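Local coordinates for protein aminoglycoside acetyltransferase meta-AAC0020 (Uncultured bacterium, PDB 5F47) that probably transfers an acetyl group from acetyl-coenzyme A to aminoglycoside antibiotics, as a GNAT-fold resistance enzyme from soil bacteria, at residues E18-R29 with F40-L51. Sequence-based numbering, arbitrary orientation.
Sequences ENDLPKFIQLIR and FSIPDSEHLQKL. With CA (calcium ion), chain I.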
# COMPACT_ATOMS: atom_id res chain seq x y z
N GLU B 18 11.81 1.79 -18.39
CA GLU B 18 12.86 0.95 -17.83
C GLU B 18 14.27 1.51 -18.06
O GLU B 18 15.19 1.17 -17.32
CB GLU B 18 12.78 -0.47 -18.40
CG GLU B 18 11.56 -1.24 -17.93
CD GLU B 18 11.60 -2.70 -18.35
OE1 GLU B 18 12.35 -3.03 -19.28
OE2 GLU B 18 10.88 -3.51 -17.73
N ASN B 19 14.43 2.39 -19.04
CA ASN B 19 15.74 2.99 -19.30
C ASN B 19 15.99 4.24 -18.46
O ASN B 19 16.96 4.96 -18.68
CB ASN B 19 15.90 3.30 -20.80
CG ASN B 19 15.03 4.46 -21.28
OD1 ASN B 19 14.08 4.87 -20.61
ND2 ASN B 19 15.35 4.98 -22.46
N ASP B 20 15.13 4.49 -17.48
CA ASP B 20 15.19 5.75 -16.73
C ASP B 20 15.76 5.66 -15.32
O ASP B 20 15.42 6.48 -14.47
CB ASP B 20 13.80 6.39 -16.67
CG ASP B 20 13.41 7.08 -17.98
OD1 ASP B 20 14.27 7.78 -18.55
OD2 ASP B 20 12.25 6.94 -18.42
N LEU B 21 16.64 4.69 -15.06
CA LEU B 21 17.28 4.63 -13.74
C LEU B 21 17.91 5.96 -13.30
O LEU B 21 17.78 6.32 -12.13
CB LEU B 21 18.33 3.52 -13.69
CG LEU B 21 18.92 3.29 -12.30
CD1 LEU B 21 17.84 3.01 -11.26
CD2 LEU B 21 19.93 2.15 -12.35
N PRO B 22 18.61 6.69 -14.21
CA PRO B 22 19.18 7.95 -13.73
C PRO B 22 18.14 8.94 -13.20
O PRO B 22 18.39 9.57 -12.17
CB PRO B 22 19.86 8.52 -14.98
CG PRO B 22 20.23 7.33 -15.75
CD PRO B 22 19.07 6.40 -15.58
N LYS B 23 17.00 9.07 -13.87
CA LYS B 23 15.95 9.96 -13.38
C LYS B 23 15.33 9.42 -12.10
O LYS B 23 14.95 10.20 -11.23
CB LYS B 23 14.88 10.18 -14.45
CG LYS B 23 15.34 11.10 -15.57
CD LYS B 23 14.30 11.17 -16.68
CE LYS B 23 14.78 12.04 -17.84
NZ LYS B 23 13.88 11.93 -19.01
N PHE B 24 15.25 8.10 -11.97
CA PHE B 24 14.72 7.48 -10.76
C PHE B 24 15.62 7.83 -9.57
O PHE B 24 15.13 8.23 -8.51
CB PHE B 24 14.62 5.96 -10.96
CG PHE B 24 13.87 5.21 -9.88
CD1 PHE B 24 12.93 5.82 -9.06
CD2 PHE B 24 14.13 3.86 -9.70
CE1 PHE B 24 12.26 5.07 -8.07
CE2 PHE B 24 13.47 3.11 -8.75
CZ PHE B 24 12.54 3.71 -7.92
N ILE B 25 16.93 7.73 -9.77
CA ILE B 25 17.89 8.07 -8.73
C ILE B 25 17.80 9.56 -8.38
O ILE B 25 17.83 9.92 -7.20
CB ILE B 25 19.32 7.68 -9.15
CG1 ILE B 25 19.42 6.16 -9.15
CG2 ILE B 25 20.38 8.28 -8.20
CD1 ILE B 25 20.73 5.62 -9.69
N GLN B 26 17.66 10.41 -9.39
CA GLN B 26 17.45 11.84 -9.12
C GLN B 26 16.21 12.07 -8.26
O GLN B 26 16.23 12.88 -7.33
CB GLN B 26 17.30 12.64 -10.42
CG GLN B 26 18.58 12.90 -11.18
CD GLN B 26 18.29 13.69 -12.45
OE1 GLN B 26 17.81 14.83 -12.40
NE2 GLN B 26 18.56 13.07 -13.59
N LEU B 27 15.12 11.36 -8.57
CA LEU B 27 13.91 11.50 -7.77
C LEU B 27 14.14 11.03 -6.33
O LEU B 27 13.69 11.68 -5.39
CB LEU B 27 12.75 10.72 -8.39
CG LEU B 27 11.44 10.87 -7.61
CD1 LEU B 27 10.99 12.34 -7.55
CD2 LEU B 27 10.34 9.99 -8.21
N ILE B 28 14.85 9.91 -6.17
CA ILE B 28 15.11 9.38 -4.84
C ILE B 28 15.93 10.40 -4.04
O ILE B 28 15.66 10.63 -2.87
CB ILE B 28 15.81 8.02 -4.92
CG1 ILE B 28 14.86 6.98 -5.51
CG2 ILE B 28 16.27 7.58 -3.52
CD1 ILE B 28 15.55 5.72 -6.01
N ARG B 29 16.91 11.04 -4.68
CA ARG B 29 17.66 12.10 -4.00
C ARG B 29 16.79 13.29 -3.66
O ARG B 29 16.99 13.95 -2.64
CB ARG B 29 18.85 12.57 -4.85
CG ARG B 29 19.94 11.51 -5.02
CD ARG B 29 20.45 10.99 -3.68
NE ARG B 29 21.62 10.13 -3.85
CZ ARG B 29 22.22 9.49 -2.85
NH1 ARG B 29 21.76 9.61 -1.60
NH2 ARG B 29 23.27 8.73 -3.10
N PHE B 40 20.54 8.17 5.30
CA PHE B 40 20.09 7.42 4.14
C PHE B 40 21.26 6.90 3.30
O PHE B 40 22.18 7.65 2.95
CB PHE B 40 19.16 8.30 3.29
CG PHE B 40 18.71 7.65 2.04
CD1 PHE B 40 17.92 6.51 2.08
CD2 PHE B 40 19.08 8.15 0.80
CE1 PHE B 40 17.50 5.88 0.93
CE2 PHE B 40 18.66 7.53 -0.37
CZ PHE B 40 17.86 6.39 -0.29
N SER B 41 21.24 5.60 3.03
CA SER B 41 22.18 4.94 2.11
C SER B 41 21.37 4.41 0.96
O SER B 41 20.55 3.50 1.13
CB SER B 41 22.95 3.79 2.77
OG SER B 41 24.00 4.25 3.59
N ILE B 42 21.55 4.98 -0.23
CA ILE B 42 20.73 4.56 -1.36
C ILE B 42 21.04 3.08 -1.67
O ILE B 42 22.19 2.67 -1.59
CB ILE B 42 20.95 5.48 -2.59
CG1 ILE B 42 19.86 5.25 -3.63
CG2 ILE B 42 22.37 5.33 -3.17
CD1 ILE B 42 19.88 6.30 -4.75
N PRO B 43 20.01 2.27 -1.96
CA PRO B 43 20.27 0.88 -2.36
C PRO B 43 21.09 0.82 -3.64
O PRO B 43 21.14 1.82 -4.35
CB PRO B 43 18.87 0.31 -2.60
CG PRO B 43 17.97 1.15 -1.78
CD PRO B 43 18.56 2.53 -1.80
N ASP B 44 21.71 -0.32 -3.95
CA ASP B 44 22.51 -0.33 -5.16
C ASP B 44 21.63 -0.37 -6.40
O ASP B 44 20.41 -0.60 -6.33
CB ASP B 44 23.52 -1.49 -5.18
CG ASP B 44 22.89 -2.86 -5.34
OD1 ASP B 44 21.65 -3.00 -5.35
OD2 ASP B 44 23.67 -3.83 -5.44
N SER B 45 22.24 -0.08 -7.53
CA SER B 45 21.50 0.16 -8.74
C SER B 45 20.89 -1.11 -9.31
O SER B 45 19.89 -1.05 -10.01
CB SER B 45 22.40 0.84 -9.76
OG SER B 45 22.68 2.16 -9.33
N GLU B 46 21.48 -2.25 -9.00
CA GLU B 46 20.87 -3.52 -9.40
C GLU B 46 19.48 -3.65 -8.79
O GLU B 46 18.51 -4.02 -9.46
CB GLU B 46 21.75 -4.69 -8.96
CG GLU B 46 21.14 -6.06 -9.19
CD GLU B 46 22.05 -7.18 -8.73
OE1 GLU B 46 23.26 -6.92 -8.52
OE2 GLU B 46 21.56 -8.32 -8.56
N HIS B 47 19.36 -3.32 -7.51
CA HIS B 47 18.08 -3.38 -6.83
C HIS B 47 17.10 -2.35 -7.41
O HIS B 47 15.92 -2.66 -7.69
CB HIS B 47 18.25 -3.14 -5.32
CG HIS B 47 16.94 -3.01 -4.60
ND1 HIS B 47 16.12 -4.09 -4.36
CD2 HIS B 47 16.28 -1.92 -4.13
CE1 HIS B 47 15.03 -3.68 -3.74
NE2 HIS B 47 15.09 -2.37 -3.62
N LEU B 48 17.57 -1.12 -7.58
CA LEU B 48 16.69 -0.07 -8.06
C LEU B 48 16.24 -0.35 -9.49
O LEU B 48 15.09 -0.06 -9.84
CB LEU B 48 17.39 1.29 -7.97
CG LEU B 48 17.68 1.79 -6.56
CD1 LEU B 48 18.43 3.12 -6.61
CD2 LEU B 48 16.38 1.92 -5.76
N GLN B 49 17.11 -0.93 -10.31
CA GLN B 49 16.72 -1.27 -11.67
C GLN B 49 15.64 -2.35 -11.67
O GLN B 49 14.68 -2.28 -12.43
CB GLN B 49 17.92 -1.74 -12.50
CG GLN B 49 17.58 -2.04 -13.97
CD GLN B 49 17.17 -0.79 -14.72
OE1 GLN B 49 17.96 0.15 -14.84
NE2 GLN B 49 15.94 -0.77 -15.24
N LYS B 50 15.80 -3.34 -10.80
CA LYS B 50 14.82 -4.42 -10.67
C LYS B 50 13.45 -3.86 -10.31
O LYS B 50 12.42 -4.27 -10.87
CB LYS B 50 15.28 -5.43 -9.62
CG LYS B 50 14.47 -6.72 -9.58
CD LYS B 50 15.13 -7.75 -8.65
CE LYS B 50 14.24 -8.97 -8.43
NZ LYS B 50 14.91 -10.01 -7.59
N LEU B 51 13.42 -2.93 -9.37
CA LEU B 51 12.17 -2.28 -9.00
C LEU B 51 11.55 -1.48 -10.17
O LEU B 51 10.37 -1.62 -10.46
CB LEU B 51 12.40 -1.37 -7.79
CG LEU B 51 11.24 -0.48 -7.34
CD1 LEU B 51 10.02 -1.33 -7.04
CD2 LEU B 51 11.65 0.33 -6.11
CA CA I . 8.80 -3.94 -16.98
O HOH W 1 17.51 2.33 -16.46
O HOH W 2 23.04 7.48 -0.20
O HOH W 3 9.37 -6.18 -16.52
O HOH W 4 8.26 -5.05 -19.02
O HOH W 5 8.64 -1.67 -15.84
O HOH W 6 7.72 -2.36 -18.40
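Leu48 is the knob of this contact, set into a hole formed by Leu21, Phe24, Ile25 and Ile28 where the first two helices of the GNAT fold meet, their segments 21-29 and 45-51 crossing at 104°. With CG anti to the carbonyl carbon (chi1 -67°), the Leu48 side chain meets Ile28 tip to tip, Leu48 CD2 lying 3.9 Å from Ile28 CD1. That same Ile28 methyl sits over the centre of the Phe24 ring, while Leu48 O and Leu51 CD2 meet the ring at its edge, in plane; Phe24 CZ is 3.9 Å from Leu51 CD2. On this tightly packed side, Phe24 and Leu51 also touch strand 57-64, and Tyr80 of the second subunit packs on Ile28. Ile42, in the approach to helix 45-53, touches the CG2 methyls of both Ile25 and Ile28 with its CD1.

The ends of the contact are looser and hydrated. Arg29, bent at chi2 (-55°), lays one guanidinium face over Ile42 CB, with NH2 3.5 Å from Ile42 CG2. Its plane stands almost perpendicular to the Phe40 ring, whose edge faces NH1. The charge itself is paired with Glu32, and water 2 links NH1 to the backbone of Phe40 and Ile42.

At the other end, the bent side chain of Gln49 turns its amide toward the turn before helix 21-34. Gln49 NE2 donates to a lone pair of Glu18 O at 2.9 Å and also bonds Asn53 OD1. Water 1 accepts from Leu21 N and donates to both Glu18 O and Gln49 OE1, so Glu18 O receives two bonds. The Glu18 carboxylate reaches a calcium ion that Asn53, at the end of helix 45-53, and Asn55 also bind; four waters complete the site, and OE2 binds the metal at 2.2 Å.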